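Local coordinates for protein probable ribonuclease HepT (Haemophilus influenzae, PDB 1JOG) that probably acts as an RNase toxin, neutralized by its partner antitoxin MntA and forming a homodimer, at residues I47-F50 against E51-Y54; L56-K59 against M60-R63. One frame throughout, in Å; residues are numbered along the deposited sequence.

Interaction 1. Residues I47-F50 against E51-Y54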
ATOM      1  N   ILE A  47       4.008   1.156   7.127  1.00 38.92           N
ATOM      2  CA  ILE A  47       3.023   0.122   6.867  1.00 30.81           C
ATOM      3  C   ILE A  47       3.137  -0.372   5.386  1.00 37.79           C
ATOM      4  O   ILE A  47       3.038  -1.573   5.051  1.00 31.16           O
ATOM      5  CB  ILE A  47       1.590   0.635   7.198  1.00  8.69           C
ATOM      6  CG1 ILE A  47       1.433   0.687   8.731  1.00 34.38           C
ATOM      7  CG2 ILE A  47       0.493  -0.452   6.842  1.00  8.14           C
ATOM      8  CD1 ILE A  47      -0.075   0.915   9.252  1.00 19.19           C
ATOM      9  N   GLN A  48       3.403   0.573   4.528  1.00 27.78           N
ATOM     10  CA  GLN A  48       3.572   0.301   3.106  1.00 30.20           C
ATOM     11  C   GLN A  48       4.793  -0.570   2.918  1.00 33.83           C
ATOM     12  O   GLN A  48       4.827  -1.433   2.048  1.00 28.45           O
ATOM     13  CB  GLN A  48       3.814   1.629   2.363  1.00 31.14           C
ATOM     14  CG  GLN A  48       4.045   1.371   0.891  1.00 36.00           C
ATOM     15  CD  GLN A  48       2.785   1.444   0.114  1.00 43.07           C
ATOM     16  OE1 GLN A  48       1.679   1.111   0.607  1.00 47.50           O
ATOM     17  NE2 GLN A  48       2.920   1.873  -1.137  1.00 48.73           N
ATOM     18  N   LYS A  49       5.818  -0.281   3.719  1.00 25.88           N
ATOM     19  CA  LYS A  49       7.030  -0.975   3.643  1.00 24.20           C
ATOM     20  C   LYS A  49       6.832  -2.350   4.218  1.00 24.08           C
ATOM     21  O   LYS A  49       7.435  -3.266   3.735  1.00 23.86           O
ATOM     22  CB  LYS A  49       8.127  -0.217   4.357  1.00 33.26           C
ATOM     23  CG  LYS A  49       8.649   0.898   3.482  1.00 25.36           C
ATOM     24  CD  LYS A  49       9.701   1.709   4.214  1.00 26.41           C
ATOM     25  CE  LYS A  49      10.369   2.664   3.274  1.00 23.93           C
ATOM     26  NZ  LYS A  49      11.733   3.096   3.900  1.00 21.62           N
ATOM     27  N   PHE A  50       5.987  -2.493   5.238  1.00 33.31           N
ATOM     28  CA  PHE A  50       5.720  -3.816   5.792  1.00 26.01           C
ATOM     29  C   PHE A  50       5.074  -4.739   4.706  1.00 19.95           C
ATOM     30  O   PHE A  50       5.395  -5.913   4.567  1.00 33.30           O
ATOM     31  CB  PHE A  50       4.814  -3.689   7.007  1.00 32.66           C
ATOM     32  CG  PHE A  50       3.996  -4.892   7.259  1.00 20.14           C
ATOM     33  CD1 PHE A  50       2.667  -4.932   6.857  1.00 23.55           C
ATOM     34  CD2 PHE A  50       4.579  -6.043   7.747  1.00 31.78           C
ATOM     35  CE1 PHE A  50       1.880  -6.130   6.915  1.00 21.96           C
ATOM     36  CE2 PHE A  50       3.825  -7.238   7.810  1.00 18.00           C
ATOM     37  CZ  PHE A  50       2.478  -7.271   7.391  1.00 43.16           C
ATOM     38  N   GLU A  51       4.198  -4.145   3.911  1.00 23.81           N
ATOM     39  CA  GLU A  51       3.526  -4.848   2.868  1.00 31.05           C
ATOM     40  C   GLU A  51       4.591  -5.310   1.848  1.00 50.49           C
ATOM     41  O   GLU A  51       4.507  -6.440   1.373  1.00 35.71           O
ATOM     42  CB  GLU A  51       2.471  -3.941   2.209  1.00 15.47           C
ATOM     43  CG  GLU A  51       1.356  -3.466   3.149  1.00 31.90           C
ATOM     44  CD  GLU A  51       0.473  -2.440   2.436  1.00 38.47           C
ATOM     45  OE1 GLU A  51      -0.271  -1.694   3.080  1.00 60.43           O
ATOM     46  OE2 GLU A  51       0.536  -2.386   1.203  1.00 50.24           O
ATOM     47  N   PHE A  52       5.586  -4.472   1.514  1.00 25.64           N
ATOM     48  CA  PHE A  52       6.604  -4.921   0.555  1.00 36.40           C
ATOM     49  C   PHE A  52       7.344  -6.146   1.025  1.00 35.79           C
ATOM     50  O   PHE A  52       7.451  -7.108   0.267  1.00 42.06           O
ATOM     51  CB  PHE A  52       7.642  -3.847   0.243  1.00 38.28           C
ATOM     52  CG  PHE A  52       7.073  -2.578  -0.374  1.00 17.48           C
ATOM     53  CD1 PHE A  52       7.641  -1.303  -0.000  1.00 56.29           C
ATOM     54  CD2 PHE A  52       6.015  -2.603  -1.287  1.00 24.31           C
ATOM     55  CE1 PHE A  52       7.157  -0.055  -0.529  1.00 36.23           C
ATOM     56  CE2 PHE A  52       5.468  -1.385  -1.852  1.00 23.65           C
ATOM     57  CZ  PHE A  52       6.057  -0.085  -1.466  1.00 38.89           C
ATOM     58  N   VAL A  53       7.866  -6.145   2.251  1.00 37.23           N
ATOM     59  CA  VAL A  53       8.604  -7.346   2.733  1.00 36.52           C
ATOM     60  C   VAL A  53       7.749  -8.635   2.811  1.00 36.30           C
ATOM     61  O   VAL A  53       8.157  -9.705   2.415  1.00 44.50           O
ATOM     62  CB  VAL A  53       9.239  -7.034   4.068  1.00 49.58           C
ATOM     63  CG1 VAL A  53      10.029  -8.235   4.608  1.00 24.86           C
ATOM     64  CG2 VAL A  53      10.108  -5.834   3.875  1.00 20.89           C
ATOM     65  N   TYR A  54       6.533  -8.486   3.284  1.00 27.50           N
ATOM     66  CA  TYR A  54       5.591  -9.572   3.352  1.00 26.97           C
ATOM     67  C   TYR A  54       5.424 -10.238   1.962  1.00 38.53           C
ATOM     68  O   TYR A  54       5.615 -11.474   1.793  1.00 32.05           O
ATOM     69  CB  TYR A  54       4.237  -9.019   3.810  1.00 15.37           C
ATOM     70  CG  TYR A  54       3.168 -10.005   3.579  1.00 10.07           C
ATOM     71  CD1 TYR A  54       3.141 -11.171   4.323  1.00 21.80           C
ATOM     72  CD2 TYR A  54       2.257  -9.872   2.552  1.00 15.49           C
ATOM     73  CE1 TYR A  54       2.250 -12.190   4.073  1.00 16.21           C
ATOM     74  CE2 TYR A  54       1.368 -10.932   2.271  1.00 20.75           C
ATOM     75  CZ  TYR A  54       1.395 -12.095   3.079  1.00 18.50           C
ATOM     76  OH  TYR A  54       0.496 -13.145   2.966  1.00 32.95           O
TER
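The F52 ring lies beneath the backbone carbonyl of Q48, whose O sits 3.4 Å above the ring plane and over its centre. That same oxygen accepts the N-H of F52, N to O 3.2 Å, so one carbonyl both bonds the residue and rests on its ring. F52 gets there because its CG stands beside its own backbone N and anti to the carbonyl carbon (chi1 -61°), which swings the ring back along the helix. Farther out on the ring, Q48 CG packs against F52 CZ at 3.4 Å, and the Q48 chain crosses the ring at a slant. The F50 ring is set differently, its CG roughly anti to the backbone N (chi1 153°), and Y54 CB approaches it obliquely, 4.4 Å from F50 CZ.

E51 turns its CG back over the preceding turn, where it lies 3.2 Å from I47 O, the acceptor of the E51 amide. Beyond CG the chain is extended and carries OE1 to within 4.0 Å of I47 CG2. The carboxylate is held by T109, which hydrogen-bonds OE1, while OE2 makes a long, weak ion pair with R106, an active-site residue by similarity. The main chain is regular alpha-helix, and the Y54 N to F50 O bond is nearly straight at 168°.

All eight residues are buried in the middle of helix 36-68. F50 meets F128 of helix 125-140 edge to face, and V53 packs on that helix and on helix 8-26. Y54 lies against helix 96-106. K49 reaches S17 and T21 of helix 8-26 and forms a salt bridge with D40 of the second subunit, against which I47, Q48 and F52 also pack.

Interaction 2. Residues L56-K59 against M60-R63; sequences LSLK and MMKR
The amide of M60 reaches back one turn to the carbonyl of L56, N to O 2.8 Å with an N-H...O angle of 161°, an i to i+4 bond of helix 36-68 in the all-helical fold of a nucleotidyltransferase substrate-binding domain. R63 N closes on K59 O just as tightly, and M61 and K62 complete the ladder with S57 and L58. M60 and M61 are both selenomethionines whose CG stands beside the backbone N, which lays each chain along the preceding turn. M60 CG comes within 3.3 Å of L56 O, and M61 CG within 3.5 Å of S57 O.

From there the two chains part. The M60 chain bends at chi2 (-63°) and again beyond it, and packs on L11 and L139. S57 touches L11 of helix 8-26 and L135 of helix 125-140, and its OG hydrogen-bonds V53 O. M61 instead stays extended and, with L58, faces helix 80-89, where L58 meets F80 and I83 and M61 meets A87; its straight run places M61 SE 4.2 Å from L58 CG.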
ATOM      1  N   LEU A  56       7.216  -9.826  -0.857  1.00 26.34           N
ATOM      2  CA  LEU A  56       8.505 -10.296  -1.358  1.00 29.97           C
ATOM      3  C   LEU A  56       8.907 -11.548  -0.610  1.00 42.31           C
ATOM      4  O   LEU A  56       9.368 -12.553  -1.218  1.00 29.86           O
ATOM      5  CB  LEU A  56       9.574  -9.207  -1.222  1.00 18.53           C
ATOM      6  CG  LEU A  56       9.964  -8.015  -2.156  1.00 41.66           C
ATOM      7  CD1 LEU A  56       9.055  -7.875  -3.311  1.00 34.24           C
ATOM      8  CD2 LEU A  56       9.980  -6.665  -1.396  1.00 34.13           C
ATOM      9  N   SER A  57       8.710 -11.527   0.709  1.00 35.95           N
ATOM     10  CA  SER A  57       9.073 -12.736   1.493  1.00 19.87           C
ATOM     11  C   SER A  57       8.289 -13.904   0.931  1.00 33.01           C
ATOM     12  O   SER A  57       8.830 -14.999   0.821  1.00 27.86           O
ATOM     13  CB  SER A  57       8.746 -12.620   3.018  1.00 21.58           C
ATOM     14  OG  SER A  57       9.559 -11.621   3.647  1.00 27.27           O
ATOM     15  N   LEU A  58       7.008 -13.699   0.587  1.00 34.99           N
ATOM     16  CA  LEU A  58       6.276 -14.827   0.063  1.00 38.33           C
ATOM     17  C   LEU A  58       6.674 -15.145  -1.371  1.00 46.90           C
ATOM     18  O   LEU A  58       6.608 -16.305  -1.798  1.00 26.00           O
ATOM     19  CB  LEU A  58       4.767 -14.651   0.214  1.00 30.89           C
ATOM     20  CG  LEU A  58       4.468 -15.395   1.514  1.00 47.90           C
ATOM     21  CD1 LEU A  58       3.940 -14.475   2.611  1.00 41.61           C
ATOM     22  CD2 LEU A  58       3.569 -16.553   1.214  1.00 32.93           C
ATOM     23  N   LYS A  59       7.110 -14.137  -2.116  1.00 36.77           N
ATOM     24  CA  LYS A  59       7.506 -14.424  -3.478  1.00 48.82           C
ATOM     25  C   LYS A  59       8.739 -15.311  -3.403  1.00 46.66           C
ATOM     26  O   LYS A  59       8.811 -16.266  -4.124  1.00 40.19           O
ATOM     27  CB  LYS A  59       7.789 -13.155  -4.279  1.00 45.83           C
ATOM     28  CG  LYS A  59       6.637 -12.745  -5.139  1.00 65.19           C
ATOM     29  CD  LYS A  59       6.123 -11.368  -4.772  1.00 78.64           C
ATOM     30  CE  LYS A  59       4.945 -10.911  -5.655  1.00 60.51           C
ATOM     31  NZ  LYS A  59       4.855  -9.405  -5.547  1.00 67.32           N
HETATM   32  N   MSE A  60       9.652 -15.029  -2.470  1.00 47.91           N
HETATM   33  CA  MSE A  60      10.891 -15.798  -2.310  1.00 28.21           C
HETATM   34  C   MSE A  60      10.646 -17.211  -1.828  1.00 31.38           C
HETATM   35  O   MSE A  60      11.293 -18.119  -2.299  1.00 41.98           O
HETATM   36  CB  MSE A  60      11.868 -15.102  -1.320  1.00 30.33           C
HETATM   37  CG  MSE A  60      12.416 -13.770  -1.882  1.00 49.30           C
HETATM   38 SE   MSE A  60      13.481 -14.071  -3.515  1.00 57.03          SE
HETATM   39  CE  MSE A  60      12.498 -13.461  -4.820  1.00 25.35           C
HETATM   40  N   MSE A  61       9.719 -17.419  -0.903  1.00 40.25           N
HETATM   41  CA  MSE A  61       9.481 -18.762  -0.486  1.00 44.06           C
HETATM   42  C   MSE A  61       8.990 -19.471  -1.745  1.00 39.46           C
HETATM   43  O   MSE A  61       9.276 -20.621  -1.946  1.00 29.63           O
HETATM   44  CB  MSE A  61       8.363 -18.859   0.546  1.00 19.71           C
HETATM   45  CG  MSE A  61       8.702 -18.289   1.913  1.00 28.76           C
HETATM   46 SE   MSE A  61       7.071 -18.334   3.035  1.00 27.54          SE
HETATM   47  CE  MSE A  61       7.821 -16.766   4.015  1.00 19.48           C
ATOM     48  N   LYS A  62       8.214 -18.780  -2.566  1.00 34.90           N
ATOM     49  CA  LYS A  62       7.637 -19.397  -3.729  1.00 37.97           C
ATOM     50  C   LYS A  62       8.742 -19.764  -4.724  1.00 57.79           C
ATOM     51  O   LYS A  62       8.897 -20.928  -5.122  1.00 30.18           O
ATOM     52  CB  LYS A  62       6.650 -18.453  -4.370  1.00 39.92           C
ATOM     53  CG  LYS A  62       5.714 -19.181  -5.310  1.00 38.76           C
ATOM     54  CD  LYS A  62       4.610 -18.275  -5.880  1.00 54.47           C
ATOM     55  CE  LYS A  62       4.007 -18.887  -7.162  1.00 68.93           C
ATOM     56  NZ  LYS A  62       2.715 -18.268  -7.600  1.00 78.49           N
ATOM     57  N   ARG A  63       9.547 -18.783  -5.104  1.00 30.88           N
ATOM     58  CA  ARG A  63      10.583 -19.097  -6.043  1.00 53.63           C
ATOM     59  C   ARG A  63      11.499 -20.159  -5.494  1.00 60.56           C
ATOM     60  O   ARG A  63      12.059 -20.915  -6.261  1.00 47.54           O
ATOM     61  CB  ARG A  63      11.414 -17.888  -6.408  1.00 41.08           C
ATOM     62  CG  ARG A  63      11.430 -17.615  -7.890  1.00 64.13           C
ATOM     63  CD  ARG A  63      12.003 -16.237  -8.204  1.00 60.41           C
ATOM     64  NE  ARG A  63      13.230 -15.986  -7.439  1.00 40.70           N
ATOM     65  CZ  ARG A  63      13.856 -14.809  -7.482  1.00 67.56           C
ATOM     66  NH1 ARG A  63      13.354 -13.806  -8.251  1.00 41.40           N
ATOM     67  NH2 ARG A  63      14.973 -14.641  -6.756  1.00 58.79           N
TER

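Both interactions are successive lengths of helix 36-68, their centres about 13 Å apart, with interaction 1 closer to the middle of the chain. The helix runs on unbroken between them, and the S57 side chain of interaction 2 reaches back across the join to interaction 1. Interaction 1 borders the probable catalytic motif: the Y54 side chain lies about 3 Å from that of R106, and I47 about 9 Å from H111, side chain to side chain. Interaction 2 is more distant, with the L58 side chain about 8 Å from that of R106. Its L56 nevertheless packs on Y113 of the second subunit, a tyrosine that is probably AMPylated by MntA but is unmodified here.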